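Local structure of trehalose synthase regulatory protein (5HUS) at residues 2-7 / 289-294; 135-140 / 149-154; 111-116 / 223-228. The protein probably serves a regulatory role in the trehalose synthase complex, its C-terminal domain belonging to the trehalose-phosphatase family of the HAD clan. One frame throughout, in Å; residues are numbered along the deposited sequence.

Interaction 1: 2-7 / 289-294; sequences NLVPFT and AATYGV
Phe6 and Tyr292 meet through different first torsions: CG of Phe6 is anti to its backbone N (chi1 -168°), whereas CG of Tyr292 lies beside its own N and anti to the carbonyl carbon (chi1 -64°). Their side chains cross at about a right angle, and the edge of the Phe6 ring turns toward the face of the Tyr292 ring, an edge-to-face pair with centroids 6.0 Å apart. Val4 runs side by side with Tyr292, its CG1 3.6 Å from Tyr292 CD1, so its two methyls lie by CD1 and CE1 of the ring. Phe6 also sets its CB 3.6 Å from Val294 CG1, a methyl that lies at the edge of the Phe6 ring, near its plane. Leu3 spreads its two methyls over backbone instead: CD2 comes within 3.3 Å of Ala290 O, and CD1 within 3.6 Å of Tyr292 O. Gly293, having no side chain, suits the tight place beside Leu3 CD1. Its N donates to Val4 O at 3.2 Å, and its O accepts from Phe6 N at 3.1 Å in a nearly straight bond (177°). Pro5, without an N-H, fits between the two residues that make these bonds. Leu300, Ile303 and Leu304 of helix 297-304 pack on Phe6. The arrangement is that of a short, weakly bonded parallel strand added at one edge of the Rossmann-like sheet expected of the HAD clan.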
loop_
_atom_site.group_PDB
_atom_site.type_symbol
_atom_site.label_atom_id
_atom_site.label_comp_id
_atom_site.label_asym_id
_atom_site.label_seq_id
_atom_site.Cartn_x
_atom_site.Cartn_y
_atom_site.Cartn_z
ATOM N N ASN A 2 6.718 14.800 -16.484
ATOM C CA ASN A 2 7.434 14.441 -17.704
ATOM C C ASN A 2 7.259 12.967 -18.055
ATOM O O ASN A 2 7.955 12.438 -18.923
ATOM C CB ASN A 2 8.924 14.765 -17.563
ATOM C CG ASN A 2 9.185 16.251 -17.394
ATOM O OD1 ASN A 2 8.252 17.054 -17.313
ATOM N ND2 ASN A 2 10.459 16.623 -17.335
ATOM N N LEU A 3 6.333 12.308 -17.369
ATOM C CA LEU A 3 6.064 10.895 -17.608
ATOM C C LEU A 3 5.206 10.704 -18.844
ATOM O O LEU A 3 4.387 11.560 -19.181
ATOM C CB LEU A 3 5.359 10.267 -16.406
ATOM C CG LEU A 3 6.076 10.351 -15.065
ATOM C CD1 LEU A 3 5.180 9.788 -13.981
ATOM C CD2 LEU A 3 7.385 9.593 -15.138
ATOM N N VAL A 4 5.386 9.571 -19.515
ATOM C CA VAL A 4 4.491 9.209 -20.600
ATOM C C VAL A 4 3.098 8.969 -20.018
ATOM O O VAL A 4 2.951 8.296 -18.995
ATOM C CB VAL A 4 4.988 7.961 -21.365
ATOM C CG1 VAL A 4 5.403 6.866 -20.396
ATOM C CG2 VAL A 4 3.926 7.463 -22.339
ATOM N N PRO A 5 2.075 9.564 -20.643
ATOM C CA PRO A 5 0.694 9.384 -20.190
ATOM C C PRO A 5 0.227 7.935 -20.270
ATOM O O PRO A 5 0.444 7.262 -21.277
ATOM C CB PRO A 5 -0.106 10.266 -21.153
ATOM C CG PRO A 5 0.864 11.310 -21.588
ATOM C CD PRO A 5 2.178 10.596 -21.689
ATOM N N PHE A 6 -0.399 7.466 -19.198
ATOM C CA PHE A 6 -1.049 6.164 -19.176
ATOM C C PHE A 6 -2.205 6.174 -20.182
ATOM O O PHE A 6 -3.037 7.084 -20.174
ATOM C CB PHE A 6 -1.532 5.856 -17.750
ATOM C CG PHE A 6 -1.965 4.433 -17.527
ATOM C CD1 PHE A 6 -3.136 4.159 -16.830
ATOM C CD2 PHE A 6 -1.202 3.374 -17.981
ATOM C CE1 PHE A 6 -3.542 2.855 -16.602
ATOM C CE2 PHE A 6 -1.603 2.065 -17.763
ATOM C CZ PHE A 6 -2.776 1.804 -17.073
ATOM N N THR A 7 -2.235 5.183 -21.068
ATOM C CA THR A 7 -3.267 5.100 -22.097
ATOM C C THR A 7 -3.870 3.701 -22.159
ATOM O O THR A 7 -3.317 2.753 -21.605
ATOM C CB THR A 7 -2.707 5.458 -23.489
ATOM O OG1 THR A 7 -1.707 4.503 -23.859
ATOM C CG2 THR A 7 -2.089 6.851 -23.483
ATOM N N ALA A 289 9.746 7.048 -9.796
ATOM C CA ALA A 289 10.227 5.896 -10.543
ATOM C C ALA A 289 9.099 5.252 -11.345
ATOM O O ALA A 289 9.336 4.320 -12.113
ATOM C CB ALA A 289 10.854 4.879 -9.611
ATOM N N ALA A 290 7.873 5.743 -11.161
ATOM C CA ALA A 290 6.749 5.265 -11.961
ATOM C C ALA A 290 7.005 5.565 -13.436
ATOM O O ALA A 290 7.518 6.629 -13.778
ATOM C CB ALA A 290 5.437 5.900 -11.504
ATOM N N THR A 291 6.657 4.625 -14.304
ATOM C CA THR A 291 6.849 4.826 -15.739
ATOM C C THR A 291 5.800 5.765 -16.318
ATOM O O THR A 291 6.117 6.644 -17.126
ATOM C CB THR A 291 6.795 3.494 -16.509
ATOM O OG1 THR A 291 7.709 2.563 -15.922
ATOM C CG2 THR A 291 7.148 3.705 -17.980
ATOM N N TYR A 292 4.553 5.582 -15.893
ATOM C CA TYR A 292 3.418 6.315 -16.454
ATOM C C TYR A 292 2.758 7.240 -15.440
ATOM O O TYR A 292 2.893 7.046 -14.232
ATOM C CB TYR A 292 2.371 5.337 -16.986
ATOM C CG TYR A 292 2.825 4.481 -18.143
ATOM C CD1 TYR A 292 2.598 4.879 -19.456
ATOM C CD2 TYR A 292 3.460 3.265 -17.926
ATOM C CE1 TYR A 292 3.005 4.092 -20.521
ATOM C CE2 TYR A 292 3.870 2.474 -18.982
ATOM C CZ TYR A 292 3.640 2.891 -20.278
ATOM O OH TYR A 292 4.047 2.100 -21.334
ATOM N N GLY A 293 2.027 8.235 -15.934
ATOM C CA GLY A 293 1.246 9.106 -15.066
ATOM C C GLY A 293 -0.195 9.275 -15.532
ATOM O O GLY A 293 -0.464 9.282 -16.734
ATOM N N VAL A 294 -1.119 9.390 -14.578
ATOM C CA VAL A 294 -2.516 9.740 -14.856
ATOM C C VAL A 294 -2.926 10.927 -14.003
ATOM O O VAL A 294 -2.483 11.059 -12.866
ATOM C CB VAL A 294 -3.504 8.587 -14.567
ATOM C CG1 VAL A 294 -3.837 7.816 -15.831
ATOM C CG2 VAL A 294 -2.983 7.684 -13.461
#

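Interaction 2: 135-140 / 149-154; sequences ERLPGS and VRFHAG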
loop_
_atom_site.group_PDB
_atom_site.type_symbol
_atom_site.label_atom_id
_atom_site.label_comp_id
_atom_site.label_asym_id
_atom_site.label_seq_id
_atom_site.Cartn_x
_atom_site.Cartn_y
_atom_site.Cartn_z
ATOM N N GLU A 135 0.778 15.392 24.104
ATOM C CA GLU A 135 0.595 16.222 25.293
ATOM C C GLU A 135 1.349 17.543 25.195
ATOM O O GLU A 135 0.849 18.582 25.620
ATOM C CB GLU A 135 1.047 15.470 26.546
ATOM C CG GLU A 135 0.389 14.112 26.732
ATOM C CD GLU A 135 0.960 13.333 27.905
ATOM O OE1 GLU A 135 2.203 13.265 28.034
ATOM O OE2 GLU A 135 0.162 12.795 28.703
ATOM N N ARG A 136 2.547 17.503 24.622
ATOM C CA ARG A 136 3.404 18.681 24.567
ATOM C C ARG A 136 3.161 19.520 23.312
ATOM O O ARG A 136 3.771 20.575 23.138
ATOM C CB ARG A 136 4.878 18.263 24.655
ATOM C CG ARG A 136 5.187 17.397 25.874
ATOM C CD ARG A 136 6.645 16.972 25.936
ATOM N NE ARG A 136 7.503 18.022 26.482
ATOM C CZ ARG A 136 8.784 17.852 26.798
ATOM N NH1 ARG A 136 9.360 16.668 26.634
ATOM N NH2 ARG A 136 9.486 18.864 27.293
ATOM N N LEU A 137 2.260 19.057 22.449
ATOM C CA LEU A 137 1.933 19.775 21.219
ATOM C C LEU A 137 0.419 19.854 21.016
ATOM O O LEU A 137 -0.164 19.023 20.316
ATOM C CB LEU A 137 2.597 19.104 20.010
ATOM C CG LEU A 137 2.465 19.780 18.638
ATOM C CD1 LEU A 137 3.237 21.088 18.588
ATOM C CD2 LEU A 137 2.926 18.847 17.526
ATOM N N PRO A 138 -0.224 20.858 21.633
ATOM C CA PRO A 138 -1.685 20.992 21.572
ATOM C C PRO A 138 -2.199 21.087 20.139
ATOM O O PRO A 138 -1.593 21.759 19.300
ATOM C CB PRO A 138 -1.957 22.291 22.345
ATOM C CG PRO A 138 -0.650 23.012 22.377
ATOM C CD PRO A 138 0.400 21.952 22.394
ATOM N N GLY A 139 -3.304 20.401 19.867
ATOM C CA GLY A 139 -3.863 20.359 18.531
ATOM C C GLY A 139 -3.480 19.087 17.794
ATOM O O GLY A 139 -4.133 18.697 16.824
ATOM N N SER A 140 -2.415 18.437 18.249
ATOM C CA SER A 140 -1.981 17.199 17.613
ATOM C C SER A 140 -2.725 16.020 18.223
ATOM O O SER A 140 -3.323 16.143 19.291
ATOM C CB SER A 140 -0.467 17.012 17.750
ATOM O OG SER A 140 -0.088 16.737 19.086
ATOM N N VAL A 149 1.142 3.213 13.763
ATOM C CA VAL A 149 0.789 4.353 14.599
ATOM C C VAL A 149 1.027 5.613 13.784
ATOM O O VAL A 149 2.045 5.731 13.095
ATOM C CB VAL A 149 1.607 4.399 15.912
ATOM C CG1 VAL A 149 1.158 5.570 16.782
ATOM C CG2 VAL A 149 1.483 3.077 16.683
ATOM N N ARG A 150 0.081 6.543 13.842
ATOM C CA ARG A 150 0.227 7.790 13.103
ATOM C C ARG A 150 0.081 8.991 14.032
ATOM O O ARG A 150 -0.892 9.107 14.775
ATOM C CB ARG A 150 -0.786 7.863 11.957
ATOM C CG ARG A 150 -0.458 8.937 10.931
ATOM C CD ARG A 150 -1.410 8.905 9.737
ATOM N NE ARG A 150 -1.196 7.754 8.863
ATOM C CZ ARG A 150 -0.629 7.822 7.662
ATOM N NH1 ARG A 150 -0.216 8.988 7.183
ATOM N NH2 ARG A 150 -0.479 6.725 6.934
ATOM N N PHE A 151 1.076 9.872 13.984
ATOM C CA PHE A 151 1.104 11.079 14.799
ATOM C C PHE A 151 0.673 12.249 13.920
ATOM O O PHE A 151 1.422 12.680 13.050
ATOM C CB PHE A 151 2.512 11.294 15.371
ATOM C CG PHE A 151 2.651 12.504 16.259
ATOM C CD1 PHE A 151 1.566 13.022 16.945
ATOM C CD2 PHE A 151 3.886 13.117 16.414
ATOM C CE1 PHE A 151 1.710 14.133 17.761
ATOM C CE2 PHE A 151 4.033 14.227 17.226
ATOM C CZ PHE A 151 2.942 14.735 17.898
ATOM N N HIS A 152 -0.539 12.751 14.140
ATOM C CA HIS A 152 -1.093 13.820 13.312
ATOM C C HIS A 152 -0.814 15.201 13.899
ATOM O O HIS A 152 -1.065 15.441 15.076
ATOM C CB HIS A 152 -2.604 13.657 13.151
ATOM C CG HIS A 152 -3.021 12.405 12.441
ATOM N ND1 HIS A 152 -3.348 12.389 11.104
ATOM C CD2 HIS A 152 -3.204 11.141 12.890
ATOM C CE1 HIS A 152 -3.701 11.164 10.754
ATOM N NE2 HIS A 152 -3.625 10.389 11.819
ATOM N N ALA A 153 -0.315 16.110 13.069
ATOM C CA ALA A 153 -0.078 17.481 13.506
ATOM C C ALA A 153 -1.395 18.159 13.872
ATOM O O ALA A 153 -1.452 18.956 14.805
ATOM C CB ALA A 153 0.641 18.267 12.425
ATOM N N GLY A 154 -2.449 17.828 13.131
ATOM C CA GLY A 154 -3.759 18.398 13.378
ATOM C C GLY A 154 -3.707 19.913 13.362
ATOM O O GLY A 154 -3.105 20.510 12.470
#
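The Phe151 ring receives Ser140 OG at its edge, near the ring plane, with OG 3.4 Å from CE1, while Leu137 CD2 approaches CZ obliquely at 4.1 Å. Thr171 of helix 161-179, Lys133 and Val134 of helix 116-136, and Val193 of the adjoining strand also touch this side chain, so a large apolar ring suits the buried place between sheet and helices. The other flat group, the His152 imidazole, leads away from the contact: it stacks with Phe141 and its NE2 is hydrogen-bonded to Glu143 OE1. Ser140 holds its hydroxyl between the backbone N and the carbonyl carbon (chi1 70°), and from there OG donates to Leu137 O at 2.6 Å, in the carbonyl plane. Leu137 O is gripped twice, since Ser140 N also donates to it at 3.1 Å and closes a type II turn from Leu137 to Ser140. Serine thus satisfies its own buried hydroxyl while its CB sits 3.2 Å from His152 O. Gly139 takes the third place of the turn, where its positive phi (99°) favours glycine. Gly154, also at positive phi, brings its bare CA to 3.5 Å from Gly139 O in a CA-H...O contact, and Ser140 CA makes a similar one to Ala153 O. The whole is a helix-turn-strand connection from helix 116-136 into the hairpin of strands 141-144 and 149-152, in an antiparallel sheet backed by helices that is consistent with the cap domain of trehalose-phosphatase relatives in the HAD clan.

Interaction 3: 111-116 / 223-228; sequences ISLADK and THINEF
Ile225 pushes its side chain between Ile111 and Leu113 as the main bump of this contact. Its CG1 is anti to the backbone N (chi1 -162°), and the chain then continues to CD1, which lies 3.8 Å from Ile111 CG2 and 4.0 Å from Leu113 CD1. The floor of the hollow is backbone: Ser112 O stands 3.7 Å from Ile225 CG1. The two isoleucines run antiparallel and overlap where Ile111 CG2 meets Ile225 CD1.

A second bump fits the other way. Leu113 CD1 enters the dip between Ile225 and Phe228, one helical turn apart, and rests 3.9 Å from Phe228 CB and 3.7 Å from Phe228 O. Phe228 offers the root of its side chain here; the rest leads away, and Ser210, Leu216 and Val221 also touch it. The methyl-tipped branches of isoleucine and leucine suit this place, for they can interlock without any polar group to satisfy. The polar groups beside this apolar seam find partners: Ser112 OG donates to Ala114 O at 2.6 Å, Leu113 O is bonded to Gln229 NE2, and Phe228 O to Arg206 NH2. Just beyond, Asp115 is the N-cap of helix 116-136, its OD2 accepting from Glu118 N. The contact is a short, weakly bonded helix packed against edge strand 111-112 and the loop that follows it, where the chain leaves the mixed sheet of the HAD core for the long helix.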
loop_
_atom_site.group_PDB
_atom_site.type_symbol
_atom_site.label_atom_id
_atom_site.label_comp_id
_atom_site.label_asym_id
_atom_site.label_seq_id
_atom_site.Cartn_x
_atom_site.Cartn_y
_atom_site.Cartn_z
ATOM N N ILE A 111 -4.791 -12.796 6.608
ATOM C CA ILE A 111 -3.448 -13.269 6.882
ATOM C C ILE A 111 -2.676 -12.176 7.591
ATOM O O ILE A 111 -2.666 -11.030 7.145
ATOM C CB ILE A 111 -2.706 -13.643 5.599
ATOM C CG1 ILE A 111 -3.393 -14.818 4.905
ATOM C CG2 ILE A 111 -1.237 -13.949 5.906
ATOM C CD1 ILE A 111 -2.915 -15.027 3.486
ATOM N N SER A 112 -2.036 -12.522 8.698
ATOM C CA SER A 112 -1.220 -11.550 9.409
ATOM C C SER A 112 0.240 -11.690 8.993
ATOM O O SER A 112 0.947 -12.602 9.427
ATOM C CB SER A 112 -1.373 -11.715 10.921
ATOM O OG SER A 112 -0.688 -10.681 11.610
ATOM N N LEU A 113 0.681 -10.786 8.126
ATOM C CA LEU A 113 2.090 -10.690 7.788
ATOM C C LEU A 113 2.845 -10.104 8.977
ATOM O O LEU A 113 3.986 -10.484 9.256
ATOM C CB LEU A 113 2.272 -9.838 6.530
ATOM C CG LEU A 113 3.627 -9.821 5.831
ATOM C CD1 LEU A 113 4.187 -11.224 5.641
ATOM C CD2 LEU A 113 3.483 -9.113 4.486
ATOM N N ALA A 114 2.196 -9.171 9.676
ATOM C CA ALA A 114 2.700 -8.669 10.945
ATOM C C ALA A 114 2.792 -9.828 11.931
ATOM O O ALA A 114 1.912 -10.690 11.965
ATOM C CB ALA A 114 1.793 -7.566 11.490
ATOM N N ASP A 115 3.871 -9.862 12.706
ATOM C CA ASP A 115 4.024 -10.852 13.765
ATOM C C ASP A 115 3.371 -10.355 15.047
ATOM O O ASP A 115 3.699 -9.276 15.528
ATOM C CB ASP A 115 5.504 -11.150 14.017
ATOM C CG ASP A 115 5.698 -12.209 15.062
ATOM O OD1 ASP A 115 5.533 -13.399 14.722
ATOM O OD2 ASP A 115 5.988 -11.852 16.225
ATOM N N LYS A 116 2.448 -11.137 15.604
ATOM C CA LYS A 116 1.674 -10.667 16.743
ATOM C C LYS A 116 2.544 -10.458 17.981
ATOM O O LYS A 116 2.277 -9.555 18.773
ATOM C CB LYS A 116 0.533 -11.631 17.063
ATOM C CG LYS A 116 -0.507 -11.021 17.996
ATOM C CD LYS A 116 -1.702 -11.934 18.208
ATOM C CE LYS A 116 -2.971 -11.125 18.446
ATOM N NZ LYS A 116 -2.749 -9.979 19.376
ATOM N N THR A 223 1.213 -21.130 7.500
ATOM C CA THR A 223 2.201 -22.046 8.062
ATOM C C THR A 223 3.626 -21.580 7.775
ATOM O O THR A 223 4.516 -21.707 8.620
ATOM C CB THR A 223 2.014 -23.478 7.512
ATOM O OG1 THR A 223 0.727 -23.975 7.894
ATOM C CG2 THR A 223 3.089 -24.413 8.053
ATOM N N HIS A 224 3.841 -21.027 6.587
ATOM C CA HIS A 224 5.180 -20.604 6.192
ATOM C C HIS A 224 5.345 -19.085 6.207
ATOM O O HIS A 224 6.105 -18.537 5.418
ATOM C CB HIS A 224 5.519 -21.151 4.801
ATOM C CG HIS A 224 5.535 -22.648 4.731
ATOM N ND1 HIS A 224 4.387 -23.397 4.594
ATOM C CD2 HIS A 224 6.559 -23.531 4.794
ATOM C CE1 HIS A 224 4.704 -24.681 4.572
ATOM N NE2 HIS A 224 6.015 -24.789 4.693
ATOM N N ILE A 225 4.661 -18.408 7.125
ATOM C CA ILE A 225 4.634 -16.947 7.088
ATOM C C ILE A 225 6.023 -16.349 7.344
ATOM O O ILE A 225 6.336 -15.280 6.838
ATOM C CB ILE A 225 3.603 -16.367 8.094
ATOM C CG1 ILE A 225 3.272 -14.907 7.751
ATOM C CG2 ILE A 225 4.078 -16.509 9.547
ATOM C CD1 ILE A 225 2.478 -14.738 6.473
ATOM N N ASN A 226 6.872 -17.058 8.086
ATOM C CA ASN A 226 8.227 -16.577 8.339
ATOM C C ASN A 226 8.997 -16.292 7.050
ATOM O O ASN A 226 9.756 -15.323 6.968
ATOM C CB ASN A 226 8.995 -17.586 9.202
ATOM C CG ASN A 226 10.455 -17.702 8.811
ATOM O OD1 ASN A 226 11.280 -16.870 9.188
ATOM N ND2 ASN A 226 10.784 -18.748 8.056
ATOM N N GLU A 227 8.788 -17.129 6.039
ATOM C CA GLU A 227 9.407 -16.925 4.733
ATOM C C GLU A 227 8.954 -15.617 4.076
ATOM O O GLU A 227 9.744 -14.945 3.419
ATOM C CB GLU A 227 9.098 -18.104 3.810
ATOM C CG GLU A 227 9.746 -19.411 4.233
ATOM C CD GLU A 227 9.346 -20.566 3.338
ATOM O OE1 GLU A 227 8.982 -20.321 2.166
ATOM O OE2 GLU A 227 9.389 -21.721 3.810
ATOM N N PHE A 228 7.686 -15.257 4.253
ATOM C CA PHE A 228 7.177 -14.023 3.666
ATOM C C PHE A 228 7.554 -12.794 4.494
ATOM O O PHE A 228 7.458 -11.658 4.022
ATOM C CB PHE A 228 5.658 -14.124 3.476
ATOM C CG PHE A 228 5.261 -15.172 2.474
ATOM C CD1 PHE A 228 4.798 -16.409 2.889
ATOM C CD2 PHE A 228 5.401 -14.935 1.117
ATOM C CE1 PHE A 228 4.458 -17.389 1.971
ATOM C CE2 PHE A 228 5.065 -15.911 0.186
ATOM C CZ PHE A 228 4.588 -17.138 0.616
#

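Interactions 1 and 3 sit at the two outer edges of the same mixed sheet, on opposite sides of the chain's centre and about 34 Å apart between centres. Interaction 1 adds a strand through backbone hydrogen bonds and an aromatic pair, with several of its residues exposed; interaction 3 is buried and joins strand 111-112 and its following loop to a helix by aliphatic packing. Interaction 2 belongs to the separate four-stranded antiparallel sheet, where a turn held by its own hydrogen bonds meets the strand and the loop after it through weak CA-H...O and ring contacts. Helix 116-136 connects interactions 3 and 2, starting beside the former and ending in the latter. Along the chain, interaction 2 is nested within interaction 3, and both within interaction 1.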